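Local coordinates for protein alpha-galactosidase (Thermus thermophilus, PDB 6LCJ) that probably releases terminal alpha-linked galactose from galactosides by hydrolysis, as a hexameric glycosidase of family GH36, at residues L151-S156 and L393-H398; R319-M324 and L347-G352; A341-S346 and L388-L393. One frame throughout, in Å; residues are numbered along the deposited sequence.

Contact 1. Residues L151-S156 and L393-H398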
ATOM      1  N   LEU E 151     -42.589  17.283  18.978  1.00 26.54           N
ATOM      2  CA  LEU E 151     -41.881  16.205  19.650  1.00 26.56           C
ATOM      3  C   LEU E 151     -42.491  15.944  21.016  1.00 27.24           C
ATOM      4  O   LEU E 151     -43.256  16.757  21.535  1.00 31.66           O
ATOM      5  CB  LEU E 151     -40.394  16.556  19.773  1.00 27.45           C
ATOM      6  CG  LEU E 151     -39.654  16.772  18.452  1.00 30.82           C
ATOM      7  CD1 LEU E 151     -38.217  17.217  18.689  1.00 26.41           C
ATOM      8  CD2 LEU E 151     -39.708  15.516  17.602  1.00 27.83           C
ATOM      9  N   PRO E 152     -42.192  14.803  21.632  1.00 28.28           N
ATOM     10  CA  PRO E 152     -42.667  14.576  22.995  1.00 26.38           C
ATOM     11  C   PRO E 152     -42.140  15.647  23.938  1.00 33.13           C
ATOM     12  O   PRO E 152     -41.060  16.211  23.739  1.00 31.24           O
ATOM     13  CB  PRO E 152     -42.107  13.191  23.342  1.00 30.20           C
ATOM     14  CG  PRO E 152     -41.903  12.531  22.014  1.00 28.81           C
ATOM     15  CD  PRO E 152     -41.450  13.636  21.119  1.00 31.08           C
ATOM     16  N   ARG E 153     -42.938  15.937  24.967  1.00 35.79           N
ATOM     17  CA  ARG E 153     -42.609  16.910  25.995  1.00 32.04           C
ATOM     18  C   ARG E 153     -42.767  16.268  27.362  1.00 32.72           C
ATOM     19  O   ARG E 153     -43.582  15.368  27.553  1.00 34.67           O
ATOM     20  CB  ARG E 153     -43.505  18.147  25.896  1.00 33.28           C
ATOM     21  CG  ARG E 153     -43.713  18.604  24.480  1.00 33.96           C
ATOM     22  CD  ARG E 153     -44.797  19.629  24.414  1.00 41.42           C
ATOM     23  NE  ARG E 153     -44.413  20.887  25.038  1.00 47.65           N
ATOM     24  CZ  ARG E 153     -45.116  21.494  25.988  1.00 46.88           C
ATOM     25  NH1 ARG E 153     -46.236  20.937  26.427  1.00 50.53           N
ATOM     26  NH2 ARG E 153     -44.697  22.649  26.498  1.00 39.95           N
ATOM     27  N   ARG E 154     -41.964  16.732  28.312  1.00 34.09           N
ATOM     28  CA  ARG E 154     -42.155  16.368  29.712  1.00 30.97           C
ATOM     29  C   ARG E 154     -41.533  17.496  30.533  1.00 39.15           C
ATOM     30  O   ARG E 154     -40.306  17.535  30.710  1.00 34.56           O
ATOM     31  CB  ARG E 154     -41.526  15.029  30.041  1.00 25.98           C
ATOM     32  CG  ARG E 154     -41.540  14.752  31.545  1.00 29.87           C
ATOM     33  CD  ARG E 154     -41.110  13.348  31.861  1.00 27.92           C
ATOM     34  NE  ARG E 154     -41.215  13.046  33.284  1.00 37.36           N
ATOM     35  CZ  ARG E 154     -42.167  12.290  33.831  1.00 36.96           C
ATOM     36  NH1 ARG E 154     -43.122  11.758  33.077  1.00 28.18           N
ATOM     37  NH2 ARG E 154     -42.158  12.069  35.136  1.00 34.00           N
ATOM     38  N   LEU E 155     -42.380  18.412  31.000  1.00 38.21           N
ATOM     39  CA  LEU E 155     -41.961  19.602  31.743  1.00 35.61           C
ATOM     40  C   LEU E 155     -42.403  19.432  33.196  1.00 39.35           C
ATOM     41  O   LEU E 155     -43.584  19.594  33.522  1.00 39.72           O
ATOM     42  CB  LEU E 155     -42.533  20.853  31.091  1.00 31.69           C
ATOM     43  CG  LEU E 155     -41.954  21.117  29.691  1.00 35.43           C
ATOM     44  CD1 LEU E 155     -42.466  22.423  29.089  1.00 34.61           C
ATOM     45  CD2 LEU E 155     -40.426  21.127  29.748  1.00 32.68           C
ATOM     46  N   SER E 156     -41.446  19.075  34.058  1.00 39.72           N
ATOM     47  CA  SER E 156     -41.726  18.671  35.441  1.00 38.77           C
ATOM     48  C   SER E 156     -41.533  19.861  36.380  1.00 41.81           C
ATOM     49  O   SER E 156     -40.625  19.900  37.221  1.00 39.13           O
ATOM     50  CB  SER E 156     -40.830  17.503  35.842  1.00 39.29           C
ATOM     51  OG  SER E 156     -41.196  16.300  35.180  1.00 44.12           O
ATOM     52  N   LEU E 393     -34.871  22.867  22.536  1.00 27.29           N
ATOM     53  CA  LEU E 393     -35.464  21.765  23.283  1.00 31.41           C
ATOM     54  C   LEU E 393     -36.066  22.181  24.619  1.00 28.72           C
ATOM     55  O   LEU E 393     -36.576  21.314  25.332  1.00 29.39           O
ATOM     56  CB  LEU E 393     -34.427  20.670  23.523  1.00 24.27           C
ATOM     57  CG  LEU E 393     -34.092  20.017  22.196  1.00 28.97           C
ATOM     58  CD1 LEU E 393     -32.806  19.235  22.337  1.00 24.63           C
ATOM     59  CD2 LEU E 393     -35.256  19.152  21.725  1.00 28.37           C
ATOM     60  N   MET E 394     -35.998  23.465  24.988  1.00 29.84           N
ATOM     61  CA  MET E 394     -36.616  23.918  26.230  1.00 29.61           C
ATOM     62  C   MET E 394     -38.127  23.781  26.181  1.00 31.86           C
ATOM     63  O   MET E 394     -38.783  23.859  27.221  1.00 33.20           O
ATOM     64  CB  MET E 394     -36.231  25.370  26.510  1.00 28.93           C
ATOM     65  CG  MET E 394     -34.836  25.534  27.092  1.00 27.24           C
ATOM     66  SD  MET E 394     -34.447  27.278  27.166  1.00 38.05           S
ATOM     67  CE  MET E 394     -35.602  27.828  28.440  1.00 29.95           C
ATOM     68  N   GLU E 395     -38.679  23.593  24.982  1.00 30.90           N
ATOM     69  CA  GLU E 395     -40.073  23.222  24.814  1.00 30.54           C
ATOM     70  C   GLU E 395     -40.368  21.831  25.377  1.00 36.46           C
ATOM     71  O   GLU E 395     -41.499  21.554  25.793  1.00 35.08           O
ATOM     72  CB  GLU E 395     -40.407  23.269  23.323  1.00 33.31           C
ATOM     73  CG  GLU E 395     -41.811  22.820  22.982  1.00 40.05           C
ATOM     74  CD  GLU E 395     -42.870  23.843  23.375  1.00 49.34           C
ATOM     75  OE1 GLU E 395     -42.516  25.020  23.666  1.00 46.37           O
ATOM     76  OE2 GLU E 395     -44.066  23.459  23.384  1.00 51.39           O
ATOM     77  N   ASN E 396     -39.378  20.940  25.387  1.00 30.96           N
ATOM     78  CA  ASN E 396     -39.639  19.523  25.568  1.00 28.93           C
ATOM     79  C   ASN E 396     -39.062  18.924  26.834  1.00 28.61           C
ATOM     80  O   ASN E 396     -39.481  17.835  27.219  1.00 29.23           O
ATOM     81  CB  ASN E 396     -39.094  18.728  24.370  1.00 29.01           C
ATOM     82  CG  ASN E 396     -39.565  19.282  23.046  1.00 30.18           C
ATOM     83  OD1 ASN E 396     -39.011  20.254  22.539  1.00 32.27           O
ATOM     84  ND2 ASN E 396     -40.595  18.667  22.474  1.00 30.90           N
ATOM     85  N   VAL E 397     -38.116  19.600  27.499  1.00 24.11           N
ATOM     86  CA  VAL E 397     -37.421  19.024  28.636  1.00 25.16           C
ATOM     87  C   VAL E 397     -36.668  20.156  29.310  1.00 25.87           C
ATOM     88  O   VAL E 397     -36.413  21.190  28.692  1.00 30.31           O
ATOM     89  CB  VAL E 397     -36.471  17.888  28.165  1.00 25.45           C
ATOM     90  CG1 VAL E 397     -35.395  18.436  27.249  1.00 22.19           C
ATOM     91  CG2 VAL E 397     -35.846  17.150  29.346  1.00 25.07           C
ATOM     92  N   HIS E 398     -36.333  19.977  30.583  1.00 22.73           N
ATOM     93  CA  HIS E 398     -35.391  20.872  31.234  1.00 25.80           C
ATOM     94  C   HIS E 398     -34.020  20.699  30.597  1.00 30.70           C
ATOM     95  O   HIS E 398     -33.418  19.620  30.674  1.00 22.99           O
ATOM     96  CB  HIS E 398     -35.327  20.591  32.729  1.00 26.95           C
ATOM     97  CG  HIS E 398     -36.619  20.847  33.429  1.00 32.31           C
ATOM     98  ND1 HIS E 398     -36.918  20.312  34.665  1.00 26.56           N
ATOM     99  CD2 HIS E 398     -37.708  21.558  33.045  1.00 29.09           C
ATOM    100  CE1 HIS E 398     -38.131  20.701  35.018  1.00 32.54           C
ATOM    101  NE2 HIS E 398     -38.629  21.461  34.057  1.00 31.37           N
TER

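Contact 2. Residues R319-M324 and L347-G352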
ATOM      1  N   ARG E 319     -34.714   0.079  20.704  1.00 28.36           N
ATOM      2  CA  ARG E 319     -34.365  -0.630  21.938  1.00 31.42           C
ATOM      3  C   ARG E 319     -34.175   0.347  23.089  1.00 33.92           C
ATOM      4  O   ARG E 319     -34.637   0.103  24.212  1.00 33.11           O
ATOM      5  CB  ARG E 319     -33.077  -1.452  21.770  1.00 30.47           C
ATOM      6  CG  ARG E 319     -33.202  -2.706  20.930  1.00 39.08           C
ATOM      7  CD  ARG E 319     -31.823  -3.283  20.568  1.00 44.30           C
ATOM      8  NE  ARG E 319     -30.773  -2.597  21.311  1.00 43.54           N
ATOM      9  CZ  ARG E 319     -29.612  -2.220  20.780  1.00 55.90           C
ATOM     10  NH1 ARG E 319     -29.354  -2.496  19.496  1.00 43.95           N
ATOM     11  NH2 ARG E 319     -28.711  -1.558  21.529  1.00 43.24           N
ATOM     12  N   TYR E 320     -33.463   1.447  22.829  1.00 30.65           N
ATOM     13  CA  TYR E 320     -33.158   2.414  23.877  1.00 32.11           C
ATOM     14  C   TYR E 320     -34.426   2.990  24.481  1.00 30.83           C
ATOM     15  O   TYR E 320     -34.535   3.127  25.705  1.00 28.83           O
ATOM     16  CB  TYR E 320     -32.282   3.535  23.307  1.00 30.14           C
ATOM     17  CG  TYR E 320     -32.116   4.737  24.202  1.00 24.80           C
ATOM     18  CD1 TYR E 320     -31.170   4.746  25.229  1.00 26.37           C
ATOM     19  CD2 TYR E 320     -32.901   5.873  24.019  1.00 26.69           C
ATOM     20  CE1 TYR E 320     -31.016   5.866  26.048  1.00 27.56           C
ATOM     21  CE2 TYR E 320     -32.758   6.994  24.825  1.00 23.64           C
ATOM     22  CZ  TYR E 320     -31.819   6.989  25.832  1.00 27.34           C
ATOM     23  OH  TYR E 320     -31.684   8.107  26.624  1.00 28.08           O
ATOM     24  N   ARG E 321     -35.397   3.335  23.638  1.00 27.16           N
ATOM     25  CA  ARG E 321     -36.597   3.985  24.142  1.00 32.23           C
ATOM     26  C   ARG E 321     -37.414   3.043  25.025  1.00 34.15           C
ATOM     27  O   ARG E 321     -37.948   3.463  26.059  1.00 30.51           O
ATOM     28  CB  ARG E 321     -37.428   4.503  22.974  1.00 32.71           C
ATOM     29  CG  ARG E 321     -38.698   5.164  23.388  1.00 32.19           C
ATOM     30  CD  ARG E 321     -38.524   6.645  23.446  1.00 33.45           C
ATOM     31  NE  ARG E 321     -39.778   7.325  23.745  1.00 35.65           N
ATOM     32  CZ  ARG E 321     -39.848   8.602  24.106  1.00 34.54           C
ATOM     33  NH1 ARG E 321     -38.737   9.321  24.206  1.00 31.35           N
ATOM     34  NH2 ARG E 321     -41.018   9.162  24.363  1.00 29.81           N
ATOM     35  N   LYS E 322     -37.515   1.763  24.638  1.00 32.71           N
ATOM     36  CA  LYS E 322     -38.231   0.792  25.460  1.00 29.75           C
ATOM     37  C   LYS E 322     -37.514   0.545  26.784  1.00 32.87           C
ATOM     38  O   LYS E 322     -38.160   0.435  27.830  1.00 34.33           O
ATOM     39  CB  LYS E 322     -38.416  -0.514  24.701  1.00 28.13           C
ATOM     40  CG  LYS E 322     -39.405  -0.417  23.548  1.00 42.17           C
ATOM     41  CD  LYS E 322     -39.420  -1.700  22.702  1.00 46.48           C
ATOM     42  CE  LYS E 322     -39.623  -1.413  21.203  1.00 46.35           C
ATOM     43  NZ  LYS E 322     -38.606  -2.150  20.366  1.00 52.39           N
ATOM     44  N   ALA E 323     -36.183   0.475  26.769  1.00 32.51           N
ATOM     45  CA  ALA E 323     -35.446   0.318  28.022  1.00 31.10           C
ATOM     46  C   ALA E 323     -35.644   1.525  28.934  1.00 33.69           C
ATOM     47  O   ALA E 323     -35.889   1.376  30.136  1.00 35.56           O
ATOM     48  CB  ALA E 323     -33.956   0.111  27.740  1.00 27.34           C
ATOM     49  N   MET E 324     -35.534   2.735  28.381  1.00 29.95           N
ATOM     50  CA  MET E 324     -35.698   3.931  29.197  1.00 32.21           C
ATOM     51  C   MET E 324     -37.132   4.093  29.683  1.00 32.13           C
ATOM     52  O   MET E 324     -37.354   4.605  30.783  1.00 31.52           O
ATOM     53  CB  MET E 324     -35.263   5.173  28.413  1.00 30.98           C
ATOM     54  CG  MET E 324     -33.773   5.257  28.127  1.00 29.32           C
ATOM     55  SD  MET E 324     -32.752   4.946  29.586  1.00 35.34           S
ATOM     56  CE  MET E 324     -32.279   3.306  29.199  1.00 32.38           C
ATOM     57  N   LEU E 347     -36.586  12.427  24.566  1.00 29.47           N
ATOM     58  CA  LEU E 347     -37.633  13.397  24.856  1.00 28.82           C
ATOM     59  C   LEU E 347     -38.913  12.693  25.300  1.00 34.25           C
ATOM     60  O   LEU E 347     -39.286  11.643  24.765  1.00 29.68           O
ATOM     61  CB  LEU E 347     -37.894  14.257  23.626  1.00 26.58           C
ATOM     62  CG  LEU E 347     -36.731  15.125  23.140  1.00 28.09           C
ATOM     63  CD1 LEU E 347     -37.101  15.925  21.875  1.00 21.27           C
ATOM     64  CD2 LEU E 347     -36.277  16.052  24.266  1.00 26.27           C
ATOM     65  N   GLY E 348     -39.583  13.277  26.294  1.00 30.83           N
ATOM     66  CA  GLY E 348     -40.757  12.683  26.882  1.00 26.60           C
ATOM     67  C   GLY E 348     -40.483  11.772  28.059  1.00 27.06           C
ATOM     68  O   GLY E 348     -41.393  11.517  28.845  1.00 33.76           O
ATOM     69  N   LEU E 349     -39.262  11.266  28.197  1.00 26.96           N
ATOM     70  CA  LEU E 349     -38.878  10.429  29.325  1.00 24.18           C
ATOM     71  C   LEU E 349     -38.015  11.181  30.332  1.00 32.16           C
ATOM     72  O   LEU E 349     -38.267  11.105  31.541  1.00 33.73           O
ATOM     73  CB  LEU E 349     -38.131   9.189  28.827  1.00 22.82           C
ATOM     74  CG  LEU E 349     -38.922   8.301  27.868  1.00 29.10           C
ATOM     75  CD1 LEU E 349     -38.033   7.249  27.252  1.00 25.48           C
ATOM     76  CD2 LEU E 349     -40.142   7.665  28.580  1.00 26.36           C
ATOM     77  N   ALA E 350     -37.000  11.909  29.866  1.00 28.80           N
ATOM     78  CA  ALA E 350     -36.156  12.677  30.772  1.00 31.41           C
ATOM     79  C   ALA E 350     -36.905  13.883  31.327  1.00 28.43           C
ATOM     80  O   ALA E 350     -37.714  14.506  30.635  1.00 25.69           O
ATOM     81  CB  ALA E 350     -34.886  13.151  30.059  1.00 26.48           C
ATOM     82  N   ASP E 351     -36.622  14.212  32.588  1.00 26.68           N
ATOM     83  CA  ASP E 351     -37.009  15.500  33.153  1.00 27.88           C
ATOM     84  C   ASP E 351     -35.971  16.566  32.832  1.00 28.61           C
ATOM     85  O   ASP E 351     -36.322  17.692  32.466  1.00 29.56           O
ATOM     86  CB  ASP E 351     -37.176  15.396  34.672  1.00 29.15           C
ATOM     87  CG  ASP E 351     -38.149  14.306  35.074  1.00 28.81           C
ATOM     88  OD1 ASP E 351     -39.349  14.498  34.832  1.00 31.94           O
ATOM     89  OD2 ASP E 351     -37.713  13.257  35.609  1.00 28.59           O
ATOM     90  N   GLY E 352     -34.699  16.216  32.967  1.00 23.69           N
ATOM     91  CA  GLY E 352     -33.611  17.076  32.553  1.00 26.67           C
ATOM     92  C   GLY E 352     -32.710  16.329  31.585  1.00 30.02           C
ATOM     93  O   GLY E 352     -32.520  15.110  31.699  1.00 27.74           O
TER

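Contact 3. Residues A341-S346 and L388-L393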
ATOM      1  N   ALA E 341     -26.626  11.004  26.457  1.00 27.28           N
ATOM      2  CA  ALA E 341     -27.820  10.319  26.045  1.00 25.72           C
ATOM      3  C   ALA E 341     -28.230  10.745  24.652  1.00 25.96           C
ATOM      4  O   ALA E 341     -28.071  11.920  24.290  1.00 24.64           O
ATOM      5  CB  ALA E 341     -28.969  10.613  27.025  1.00 24.20           C
ATOM      6  N   PRO E 342     -28.766   9.818  23.860  1.00 25.59           N
ATOM      7  CA  PRO E 342     -29.456  10.204  22.625  1.00 23.22           C
ATOM      8  C   PRO E 342     -30.415  11.352  22.878  1.00 26.43           C
ATOM      9  O   PRO E 342     -31.364  11.221  23.656  1.00 26.14           O
ATOM     10  CB  PRO E 342     -30.201   8.924  22.238  1.00 27.23           C
ATOM     11  CG  PRO E 342     -29.372   7.838  22.833  1.00 29.30           C
ATOM     12  CD  PRO E 342     -28.904   8.382  24.140  1.00 25.79           C
ATOM     13  N   VAL E 343     -30.177  12.492  22.243  1.00 25.55           N
ATOM     14  CA  VAL E 343     -30.919  13.691  22.605  1.00 25.11           C
ATOM     15  C   VAL E 343     -32.395  13.541  22.246  1.00 26.52           C
ATOM     16  O   VAL E 343     -33.268  13.575  23.119  1.00 29.49           O
ATOM     17  CB  VAL E 343     -30.277  14.932  21.962  1.00 25.94           C
ATOM     18  CG1 VAL E 343     -31.229  16.100  22.005  1.00 26.83           C
ATOM     19  CG2 VAL E 343     -28.980  15.272  22.698  1.00 24.26           C
ATOM     20  N   LEU E 344     -32.702  13.331  20.966  1.00 28.33           N
ATOM     21  CA  LEU E 344     -34.102  13.379  20.556  1.00 25.76           C
ATOM     22  C   LEU E 344     -34.875  12.159  21.049  1.00 29.22           C
ATOM     23  O   LEU E 344     -36.026  12.285  21.482  1.00 30.34           O
ATOM     24  CB  LEU E 344     -34.186  13.519  19.038  1.00 25.11           C
ATOM     25  CG  LEU E 344     -33.546  14.844  18.609  1.00 30.52           C
ATOM     26  CD1 LEU E 344     -33.460  15.017  17.098  1.00 25.32           C
ATOM     27  CD2 LEU E 344     -34.299  16.012  19.239  1.00 26.99           C
ATOM     28  N   ALA E 345     -34.254  10.978  21.040  1.00 27.86           N
ATOM     29  CA  ALA E 345     -34.957   9.773  21.478  1.00 31.69           C
ATOM     30  C   ALA E 345     -35.248   9.762  22.982  1.00 33.97           C
ATOM     31  O   ALA E 345     -36.013   8.905  23.441  1.00 26.58           O
ATOM     32  CB  ALA E 345     -34.151   8.527  21.082  1.00 26.74           C
ATOM     33  N   SER E 346     -34.656  10.685  23.754  1.00 32.85           N
ATOM     34  CA  SER E 346     -34.887  10.792  25.187  1.00 26.46           C
ATOM     35  C   SER E 346     -36.086  11.652  25.523  1.00 27.33           C
ATOM     36  O   SER E 346     -36.549  11.616  26.664  1.00 29.59           O
ATOM     37  CB  SER E 346     -33.663  11.384  25.898  1.00 26.34           C
ATOM     38  OG  SER E 346     -32.570  10.472  25.926  1.00 29.32           O
ATOM     39  N   LEU E 388     -25.693  25.877  23.020  1.00 24.62           N
ATOM     40  CA  LEU E 388     -26.290  27.001  22.312  1.00 26.22           C
ATOM     41  C   LEU E 388     -27.144  26.561  21.126  1.00 29.01           C
ATOM     42  O   LEU E 388     -28.095  27.263  20.757  1.00 36.16           O
ATOM     43  CB  LEU E 388     -25.200  27.961  21.839  1.00 28.38           C
ATOM     44  CG  LEU E 388     -24.699  28.940  22.896  1.00 29.67           C
ATOM     45  CD1 LEU E 388     -23.344  29.518  22.521  1.00 29.20           C
ATOM     46  CD2 LEU E 388     -25.735  30.033  23.115  1.00 31.73           C
ATOM     47  N   HIS E 389     -26.845  25.413  20.518  1.00 26.29           N
ATOM     48  CA  HIS E 389     -27.601  24.966  19.353  1.00 23.02           C
ATOM     49  C   HIS E 389     -28.673  23.953  19.706  1.00 26.44           C
ATOM     50  O   HIS E 389     -29.275  23.359  18.807  1.00 25.19           O
ATOM     51  CB  HIS E 389     -26.674  24.378  18.294  1.00 25.31           C
ATOM     52  CG  HIS E 389     -25.693  25.361  17.748  1.00 28.21           C
ATOM     53  ND1 HIS E 389     -24.518  25.677  18.397  1.00 31.03           N
ATOM     54  CD2 HIS E 389     -25.720  26.113  16.626  1.00 31.34           C
ATOM     55  CE1 HIS E 389     -23.855  26.573  17.690  1.00 34.14           C
ATOM     56  NE2 HIS E 389     -24.562  26.854  16.610  1.00 39.12           N
ATOM     57  N   ARG E 390     -28.925  23.737  20.994  1.00 24.93           N
ATOM     58  CA  ARG E 390     -29.972  22.825  21.417  1.00 26.82           C
ATOM     59  C   ARG E 390     -30.978  23.487  22.350  1.00 28.32           C
ATOM     60  O   ARG E 390     -31.772  22.779  22.987  1.00 25.58           O
ATOM     61  CB  ARG E 390     -29.346  21.586  22.064  1.00 24.02           C
ATOM     62  CG  ARG E 390     -28.738  20.641  21.045  1.00 22.22           C
ATOM     63  CD  ARG E 390     -27.989  19.501  21.706  1.00 23.09           C
ATOM     64  NE  ARG E 390     -27.724  18.410  20.773  1.00 24.46           N
ATOM     65  CZ  ARG E 390     -26.692  17.581  20.887  1.00 26.52           C
ATOM     66  NH1 ARG E 390     -25.843  17.729  21.899  1.00 24.85           N
ATOM     67  NH2 ARG E 390     -26.509  16.602  20.005  1.00 24.06           N
ATOM     68  N   LEU E 391     -30.978  24.824  22.440  1.00 28.12           N
ATOM     69  CA  LEU E 391     -31.864  25.494  23.387  1.00 27.20           C
ATOM     70  C   LEU E 391     -33.329  25.393  22.976  1.00 27.57           C
ATOM     71  O   LEU E 391     -34.199  25.475  23.848  1.00 27.53           O
ATOM     72  CB  LEU E 391     -31.449  26.950  23.557  1.00 29.11           C
ATOM     73  CG  LEU E 391     -30.091  27.153  24.234  1.00 30.05           C
ATOM     74  CD1 LEU E 391     -29.681  28.593  24.195  1.00 30.86           C
ATOM     75  CD2 LEU E 391     -30.148  26.661  25.672  1.00 37.01           C
ATOM     76  N   TRP E 392     -33.613  25.159  21.686  1.00 24.53           N
ATOM     77  CA  TRP E 392     -34.981  24.938  21.225  1.00 24.93           C
ATOM     78  C   TRP E 392     -35.639  23.749  21.910  1.00 27.18           C
ATOM     79  O   TRP E 392     -36.865  23.636  21.883  1.00 33.14           O
ATOM     80  CB  TRP E 392     -35.017  24.742  19.701  1.00 24.85           C
ATOM     81  CG  TRP E 392     -33.976  23.800  19.173  1.00 25.26           C
ATOM     82  CD1 TRP E 392     -32.663  24.076  18.945  1.00 25.19           C
ATOM     83  CD2 TRP E 392     -34.162  22.421  18.810  1.00 27.70           C
ATOM     84  NE1 TRP E 392     -32.014  22.955  18.477  1.00 27.75           N
ATOM     85  CE2 TRP E 392     -32.915  21.929  18.379  1.00 27.11           C
ATOM     86  CE3 TRP E 392     -35.260  21.558  18.812  1.00 24.84           C
ATOM     87  CZ2 TRP E 392     -32.738  20.620  17.957  1.00 29.78           C
ATOM     88  CZ3 TRP E 392     -35.087  20.271  18.396  1.00 28.55           C
ATOM     89  CH2 TRP E 392     -33.833  19.803  17.974  1.00 32.43           C
ATOM     90  N   LEU E 393     -34.871  22.867  22.536  1.00 27.29           N
ATOM     91  CA  LEU E 393     -35.464  21.765  23.283  1.00 31.41           C
ATOM     92  C   LEU E 393     -36.066  22.181  24.619  1.00 28.72           C
ATOM     93  O   LEU E 393     -36.576  21.314  25.332  1.00 29.39           O
ATOM     94  CB  LEU E 393     -34.427  20.670  23.523  1.00 24.27           C
ATOM     95  CG  LEU E 393     -34.092  20.017  22.196  1.00 28.97           C
ATOM     96  CD1 LEU E 393     -32.806  19.235  22.337  1.00 24.63           C
ATOM     97  CD2 LEU E 393     -35.256  19.152  21.725  1.00 28.37           C
TER

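Contact 1. Residues L151-S156 and L393-H398
The loop that enters the first strand of the (beta/alpha)8 barrel, 161-164, is held here against the loop that enters strand 398-400, and Asn396 does most of the joining. With CG anti to its carbonyl carbon (chi1 -51°), its amide turns back so that ND2 donates to Pro152 O at 2.8 Å. The acceptor lies in the amide plane, although the donor stands above the carbonyl plane of Pro152. A second bond, to Ala148 O in the last turn of helix 140-149, also holds ND2. Two residues on from Pro152, Arg154 N donates to Asn396 O at 2.9 Å. Asparagine suits this place because its side-chain amide imitates a backbone N-H, so that one residue bonds on both sides of Arg153.

Arg153 leaves the backbone sidelong, but its chain bends at chi3 (69°) and brings NE to the carboxylate and carbonyl of Glu395 in the 3-10 segment 393-395. There NE makes a salt bridge with Glu395 OE2 at 3.1 Å and a weak hydrogen bond, also 3.1 Å long, to Glu395 O. Glu395 meets it by bending at chi2, and the guanidinium and carboxylate planes are tilted by 32°. The two types suit a place where Arg153 is exposed at the surface, being opposite charges on flexible chains that can bend to meet.

Leu155 spreads its branches over the turning backbone, CD1 resting 3.5 Å from Glu395 O and CD2 3.6 Å from Val397 N. The residues flanking it in sequence, Arg154 and Ser156, send their polar ends to Asp351. The imidazole of His398 is fixed in rotation by Tyr335 OH at ND1 and Gly157 O at NE2, which sets its edge toward Ser156 O, 3.4 Å from CE1 and in the ring plane.

Contact 2. Residues R319-M324 and L347-G352
Helix 317-331, which leads into strand 335-338, leans one flank on the irregular loop that joins this strand to strand 352-354. Arg321 carries the polar half of the meeting. Its CG is anti to the backbone N, and a bend at chi2 (97°) swings the remaining chain off the helix toward the loop. NH1 donates to Leu347 O along a nearly straight path (163°), and the distance of 2.5 Å is very short. The carbonyl oxygen lies in the guanidinium plane, and NH2 adds a weak bond to it at 3.1 Å. NH1 also bonds Ala345 O, so one arginine ties two carbonyls of the loop together.

In the (beta/alpha)8 barrel this puts an outer helix against the connection between two neighbouring parallel strands of the inner wall. Gly348 turns the chain with phi at 90°, in a position where a beta carbon would crowd both Leu347 O and the guanidinium, so the bare residue fits.

Leu349 supplies the apolar half. Its CD1 lies over one face of the guanidinium, toward the rim and 3.8 Å from Arg321 NH1, while the same methyl packs 3.7 Å from Met324 CB. Met324 CG, anti to its carbonyl carbon, lies over one face of the Tyr320 ring, and the chain bends away beyond it at chi2 and chi3.

Contact 3. Residues A341-S346 and L388-L393
Ser346 OG is gripped by two hydrogen bonds: it donates to Pro342 O at 2.7 Å, with OG lying in the plane of that carbonyl, and it pairs with Tyr320 OH of helix 317-331. A serine reaching back four residues in this way steadies a helically wound turn that lacks the regular bonds; Ser346 N gives the same carbonyl only a weak bond. The turn thus braced presents Val343 and Leu344 to the segment 388-393.

Val343 divides its two methyls between different neighbours. CG2 comes tip to tip with Arg390 and sits over the centre of one guanidinium face, 3.7 Å from CZ. CG1, anti to the backbone N, crosses obliquely to meet Leu393 CD1 at 3.5 Å. A branched residue suits the place, since one beta carbon serves a flat cation and a leucine at once.

Arg390 runs extended from CG to NE, and while Val343 covers one face, its nitrogens bond outward: NH1 to Val355 O, NE to His48 NE2, and NH2 weakly to Gly49 O and Gln51 O. These partners probably ease the cost of burying the charge.

Leu344 works through one methyl, CD2, which is 4.0 Å from Trp392 CH2 and 4.1 Å from Leu393 CD2. Trp392 takes the crowded first rotamer (chi1 46°), which folds the indole back along its own chain so that NE1 donates to His389 O at 2.8 Å. One ring face then lies over Leu393 CG.

The contact sits where the barrel meets the N-terminal beta domain: Val343 and Leu344 both touch His48 of strand 44-48, while Trp392 meets Phe144 of helix 140-149 with ring planes about 55° apart.

The three contacts cluster on one side of the barrel, with centres about 12 Å apart for contacts 1 and 2 and for contacts 2 and 3, and about 10 Å for contacts 1 and 3. Contact 1 closes a long loop of chain in which the other two are nested, while contacts 2 and 3 alternate their segments. Segments 341-346 and 347-352 follow one another between strands 335-338 and 352-354, and Leu393 belongs to contacts 1 and 3. Asp351 of contact 2 pairs with Ser156 and Arg154 of contact 1, so the loop entering the sixth strand is tied to the one entering the first, which contact 1 joins to the loop entering the seventh.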